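Local structure of uncharacterized protein (Bacteroides eggerthii DSM 20697, 4ECO) at residues 462-465 against 466-469; 310-313 against 314-317. The protein is of unknown function but, as a leucine-rich repeat protein, probably binds other proteins through its curved solenoid. All blocks are in the same frame, centred on the assembly; numbering follows the deposited sequence.

Contact 1: 462-465 against 466-469; sequences INLM and GNML
The carbonyl oxygen Leu464 O is gripped by two asparagine amides: that of Asn467, three residues on, and that of Asn498 from the following coil. The bond from Asn467 ND2 to Leu464 O measures 2.9 Å and is almost straight at the hydrogen (177°). Leu464 O lies practically in the amide plane of Asn467, yet the donor stands well above the carbonyl plane, 66° out of it, and so misses the lone pairs. CG of Asn467 sits beside its own backbone N, opposite the carbonyl carbon (chi1 -84°), which brings the amide back toward Leu464 O. Gly466 takes a left-handed backbone conformation, with positive phi, at the bend, one that glycine adopts easily. Before it, Asn463 OD1 accepts from Met465 N at 3.2 Å, closing an Asx turn at the end of the strand. On the apolar side, Leu464 CB meets Leu469 CD1 at 4.3 Å, the leucine packing expected inside a leucine-rich repeat. Asn467 also gives ND2 to Leu440 O and accepts from Ile445 N through OD1, tying its coil to the one before. A leucine in its place would probably leave Leu440 O and Ile445 N without this mate and Leu464 O with one amide fewer. The turn leaves strand 461-463, which runs parallel between strands 435-439 and 492-494.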
ATOM      1  N   ILE A 462      -1.367 -19.165   6.254  1.00 36.38           N
ATOM      2  CA  ILE A 462      -1.417 -18.461   7.523  1.00 35.81           C
ATOM      3  C   ILE A 462       0.010 -18.162   8.008  1.00 41.08           C
ATOM      4  O   ILE A 462       0.895 -19.014   7.950  1.00 40.80           O
ATOM      5  CB  ILE A 462      -2.236 -19.246   8.572  1.00 39.15           C
ATOM      6  CG1 ILE A 462      -2.514 -18.402   9.836  1.00 38.91           C
ATOM      7  CG2 ILE A 462      -1.638 -20.634   8.901  1.00 40.48           C
ATOM      8  CD1 ILE A 462      -3.633 -18.908  10.724  1.00 41.01           C
ATOM      9  N   ASN A 463       0.215 -16.947   8.513  1.00 37.34           N
ATOM     10  CA  ASN A 463       1.503 -16.570   9.060  1.00 35.92           C
ATOM     11  C   ASN A 463       1.325 -16.303  10.514  1.00 38.80           C
ATOM     12  O   ASN A 463       0.621 -15.379  10.877  1.00 39.44           O
ATOM     13  CB  ASN A 463       2.073 -15.361   8.333  1.00 36.13           C
ATOM     14  CG  ASN A 463       3.557 -15.236   8.485  1.00 46.02           C
ATOM     15  OD1 ASN A 463       4.198 -15.712   9.464  1.00 38.41           O
ATOM     16  ND2 ASN A 463       4.119 -14.565   7.509  1.00 28.27           N
ATOM     17  N   LEU A 464       1.876 -17.156  11.352  1.00 35.99           N
ATOM     18  CA  LEU A 464       1.762 -17.032  12.811  1.00 34.52           C
ATOM     19  C   LEU A 464       3.150 -16.860  13.425  1.00 33.49           C
ATOM     20  O   LEU A 464       3.323 -17.001  14.627  1.00 31.18           O
ATOM     21  CB  LEU A 464       1.033 -18.246  13.384  1.00 34.52           C
ATOM     22  CG  LEU A 464      -0.469 -18.138  13.340  1.00 38.81           C
ATOM     23  CD1 LEU A 464      -1.117 -19.501  13.461  1.00 39.66           C
ATOM     24  CD2 LEU A 464      -0.968 -17.208  14.418  1.00 41.07           C
HETATM   25  N   MSE A 465       4.131 -16.503  12.572  1.00 29.02           N
HETATM   26  CA  MSE A 465       5.508 -16.293  12.994  1.00 28.44           C
HETATM   27  C   MSE A 465       5.594 -15.163  14.039  1.00 37.34           C
HETATM   28  O   MSE A 465       4.945 -14.117  13.890  1.00 36.50           O
HETATM   29  CB  MSE A 465       6.423 -15.988  11.769  1.00 27.97           C
HETATM   30  CG  MSE A 465       7.858 -15.500  12.141  1.00 31.13           C
HETATM   31 SE   MSE A 465       8.001 -13.539  12.500  0.75 34.47          SE
HETATM   32  CE  MSE A 465       7.961 -12.976  10.651  1.00 29.81           C
ATOM     33  N   GLY A 466       6.465 -15.354  15.026  1.00 35.68           N
ATOM     34  CA  GLY A 466       6.711 -14.329  16.033  1.00 35.90           C
ATOM     35  C   GLY A 466       5.550 -14.135  16.968  1.00 40.44           C
ATOM     36  O   GLY A 466       5.021 -13.034  17.074  1.00 39.37           O
ATOM     37  N   ASN A 467       5.144 -15.216  17.641  1.00 39.60           N
ATOM     38  CA  ASN A 467       4.047 -15.188  18.591  1.00 40.22           C
ATOM     39  C   ASN A 467       4.437 -15.945  19.867  1.00 45.62           C
ATOM     40  O   ASN A 467       5.628 -16.094  20.139  1.00 44.08           O
ATOM     41  CB  ASN A 467       2.776 -15.721  17.947  1.00 36.06           C
ATOM     42  CG  ASN A 467       2.099 -14.629  17.183  1.00 43.10           C
ATOM     43  OD1 ASN A 467       1.621 -13.663  17.765  1.00 46.91           O
ATOM     44  ND2 ASN A 467       2.094 -14.715  15.874  1.00 29.65           N
HETATM   45  N   MSE A 468       3.450 -16.394  20.644  1.00 45.78           N
HETATM   46  CA  MSE A 468       3.644 -17.007  21.961  1.00 48.56           C
HETATM   47  C   MSE A 468       3.170 -18.439  22.047  1.00 52.14           C
HETATM   48  O   MSE A 468       3.019 -18.960  23.163  1.00 52.80           O
HETATM   49  CB  MSE A 468       2.869 -16.192  23.022  1.00 52.70           C
HETATM   50  CG  MSE A 468       3.291 -14.735  23.116  1.00 61.24           C
HETATM   51 SE   MSE A 468       5.182 -14.606  23.563  0.75 70.91          SE
HETATM   52  CE  MSE A 468       5.513 -12.749  22.659  1.00 66.20           C
ATOM     53  N   LEU A 469       2.935 -19.079  20.898  1.00 46.42           N
ATOM     54  CA  LEU A 469       2.454 -20.458  20.866  1.00 45.52           C
ATOM     55  C   LEU A 469       3.488 -21.409  21.478  1.00 50.57           C
ATOM     56  O   LEU A 469       4.692 -21.226  21.278  1.00 49.99           O
ATOM     57  CB  LEU A 469       2.101 -20.876  19.433  1.00 43.54           C
ATOM     58  CG  LEU A 469       0.999 -20.040  18.776  1.00 46.98           C
ATOM     59  CD1 LEU A 469       1.103 -20.086  17.273  1.00 47.71           C
ATOM     60  CD2 LEU A 469      -0.397 -20.426  19.263  1.00 45.40           C
TER

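Contact 2: 310-313 against 314-317; sequences IYIG and YNNL
Asn315 points its side chain back at the carbonyl of Ile312, and each atom along it can be placed. Asn315 CB lies 3.5 Å from Ile312 O. With chi1 at -84°, CG of Asn315 swings to the side of its own N and away from its C, which aims the amide at the carbonyl three residues earlier. At the tip, Asn315 ND2 donates to Ile312 O at 2.8 Å with an N-H...O angle of 165°; the oxygen lies near the amide plane, while the donor sits above the carbonyl plane, 64° out of it. Asn315 ND2 is also 3.3 Å from Gly313 O, but the poor angle excludes a bond there. Its second acceptor is Val280 O of the preceding coil, and OD1 takes a weak hydrogen bond from Asn283 N. This is the consensus asparagine of a leucine-rich repeat, whose buried amide serves the backbone of its own coil and of the one before. Asn315 ND2 further rests against Ile312 CG1, 3.5 Å away, the two side chains crossing at roughly a right angle. Ile312 CG1 also meets Leu317 CD1 at 3.9 Å, and Leu291 of helix 288-300 packs against Ile312, Asn315 and Leu317 alike. Tyr314 has a left-handed backbone conformation; its ring stacks with Tyr339, and its OH is hydrogen-bonded to Leu183 N.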
ATOM      1  N   ILE A 310      -9.502   8.766  -0.783  1.00 38.96           N
ATOM      2  CA  ILE A 310      -8.812   9.633   0.171  1.00 39.17           C
ATOM      3  C   ILE A 310      -7.386   9.103   0.405  1.00 42.33           C
ATOM      4  O   ILE A 310      -7.208   7.979   0.883  1.00 43.87           O
ATOM      5  CB  ILE A 310      -9.582   9.784   1.528  1.00 43.11           C
ATOM      6  CG1 ILE A 310     -11.001  10.376   1.333  1.00 44.48           C
ATOM      7  CG2 ILE A 310      -8.767  10.631   2.510  1.00 42.71           C
ATOM      8  CD1 ILE A 310     -11.877  10.496   2.578  1.00 46.72           C
ATOM      9  N   TYR A 311      -6.384   9.908   0.059  1.00 36.37           N
ATOM     10  CA  TYR A 311      -4.987   9.618   0.367  1.00 35.32           C
ATOM     11  C   TYR A 311      -4.623  10.590   1.484  1.00 39.25           C
ATOM     12  O   TYR A 311      -4.529  11.796   1.218  1.00 38.47           O
ATOM     13  CB  TYR A 311      -4.053   9.728  -0.869  1.00 35.98           C
ATOM     14  CG  TYR A 311      -4.313   8.749  -1.992  1.00 37.58           C
ATOM     15  CD1 TYR A 311      -4.070   7.386  -1.828  1.00 40.29           C
ATOM     16  CD2 TYR A 311      -4.733   9.189  -3.245  1.00 37.43           C
ATOM     17  CE1 TYR A 311      -4.293   6.480  -2.865  1.00 41.02           C
ATOM     18  CE2 TYR A 311      -4.920   8.298  -4.299  1.00 38.40           C
ATOM     19  CZ  TYR A 311      -4.698   6.943  -4.105  1.00 46.58           C
ATOM     20  OH  TYR A 311      -4.867   6.057  -5.146  1.00 48.52           O
ATOM     21  N   ILE A 312      -4.543  10.109   2.746  1.00 35.61           N
ATOM     22  CA  ILE A 312      -4.290  11.036   3.849  1.00 36.55           C
ATOM     23  C   ILE A 312      -3.126  10.501   4.750  1.00 42.86           C
ATOM     24  O   ILE A 312      -2.974  10.929   5.908  1.00 42.68           O
ATOM     25  CB  ILE A 312      -5.611  11.350   4.636  1.00 39.96           C
ATOM     26  CG1 ILE A 312      -5.458  12.566   5.573  1.00 40.21           C
ATOM     27  CG2 ILE A 312      -6.230  10.121   5.322  1.00 41.39           C
ATOM     28  CD1 ILE A 312      -6.693  13.413   5.751  1.00 46.09           C
ATOM     29  N   GLY A 313      -2.276   9.646   4.168  1.00 39.56           N
ATOM     30  CA  GLY A 313      -1.101   9.115   4.855  1.00 39.08           C
ATOM     31  C   GLY A 313      -0.035  10.167   5.123  1.00 43.00           C
ATOM     32  O   GLY A 313      -0.102  11.275   4.574  1.00 43.15           O
ATOM     33  N   TYR A 314       0.972   9.827   5.959  1.00 39.35           N
ATOM     34  CA  TYR A 314       2.083  10.715   6.348  1.00 40.35           C
ATOM     35  C   TYR A 314       1.538  12.051   6.942  1.00 46.41           C
ATOM     36  O   TYR A 314       1.935  13.142   6.550  1.00 46.81           O
ATOM     37  CB  TYR A 314       3.042  10.979   5.180  1.00 41.66           C
ATOM     38  CG  TYR A 314       3.767   9.751   4.675  1.00 44.22           C
ATOM     39  CD1 TYR A 314       4.969   9.343   5.247  1.00 46.49           C
ATOM     40  CD2 TYR A 314       3.287   9.031   3.582  1.00 43.84           C
ATOM     41  CE1 TYR A 314       5.654   8.224   4.771  1.00 45.78           C
ATOM     42  CE2 TYR A 314       3.956   7.900   3.114  1.00 43.47           C
ATOM     43  CZ  TYR A 314       5.151   7.515   3.700  1.00 45.58           C
ATOM     44  OH  TYR A 314       5.842   6.436   3.225  1.00 47.58           O
ATOM     45  N   ASN A 315       0.637  11.937   7.905  1.00 42.81           N
ATOM     46  CA  ASN A 315       0.030  13.091   8.521  1.00 42.89           C
ATOM     47  C   ASN A 315       0.040  12.918  10.041  1.00 47.77           C
ATOM     48  O   ASN A 315       0.686  11.986  10.536  1.00 47.81           O
ATOM     49  CB  ASN A 315      -1.383  13.309   7.955  1.00 39.89           C
ATOM     50  CG  ASN A 315      -1.388  14.077   6.657  1.00 44.01           C
ATOM     51  OD1 ASN A 315      -0.810  15.171   6.544  1.00 36.52           O
ATOM     52  ND2 ASN A 315      -2.118  13.575   5.675  1.00 32.03           N
ATOM     53  N   ASN A 316      -0.628  13.829  10.784  1.00 43.00           N
ATOM     54  CA  ASN A 316      -0.601  13.798  12.234  1.00 42.59           C
ATOM     55  C   ASN A 316      -1.947  13.427  12.886  1.00 49.22           C
ATOM     56  O   ASN A 316      -2.086  13.632  14.106  1.00 52.39           O
ATOM     57  CB  ASN A 316      -0.168  15.165  12.742  1.00 39.99           C
ATOM     58  CG  ASN A 316       1.178  15.624  12.253  1.00 55.72           C
ATOM     59  OD1 ASN A 316       2.215  14.932  12.358  1.00 40.63           O
ATOM     60  ND2 ASN A 316       1.189  16.827  11.726  1.00 51.91           N
ATOM     61  N   LEU A 317      -2.916  12.861  12.121  1.00 43.75           N
ATOM     62  CA  LEU A 317      -4.242  12.490  12.638  1.00 44.28           C
ATOM     63  C   LEU A 317      -4.177  11.630  13.891  1.00 50.03           C
ATOM     64  O   LEU A 317      -3.488  10.612  13.874  1.00 50.74           O
ATOM     65  CB  LEU A 317      -5.055  11.718  11.594  1.00 43.94           C
ATOM     66  CG  LEU A 317      -5.517  12.436  10.353  1.00 48.10           C
ATOM     67  CD1 LEU A 317      -5.996  11.417   9.306  1.00 47.19           C
ATOM     68  CD2 LEU A 317      -6.598  13.454  10.687  1.00 50.54           C
TER

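How the contacts relate
Contact 2 comes first along the chain and contact 1 about 150 residues later; their centres lie 30 Å apart and their nearest atoms about 21 Å, so they do not touch. Each is the turn that follows a short parallel strand, 309-311 for contact 2 and 461-463 for contact 1. Strands 334-336, 354-359, 381-383, 404-408 and 435-439 pair successively between them, making six strand-to-strand steps from one contact to the other, in keeping with the stacked coils of a solenoid. Both turns therefore occupy equivalent places in separate coils, with contact 2 nearer the centre of the chain. Such repetition suits the extended, curved surface on which leucine-rich repeat proteins commonly bind partners.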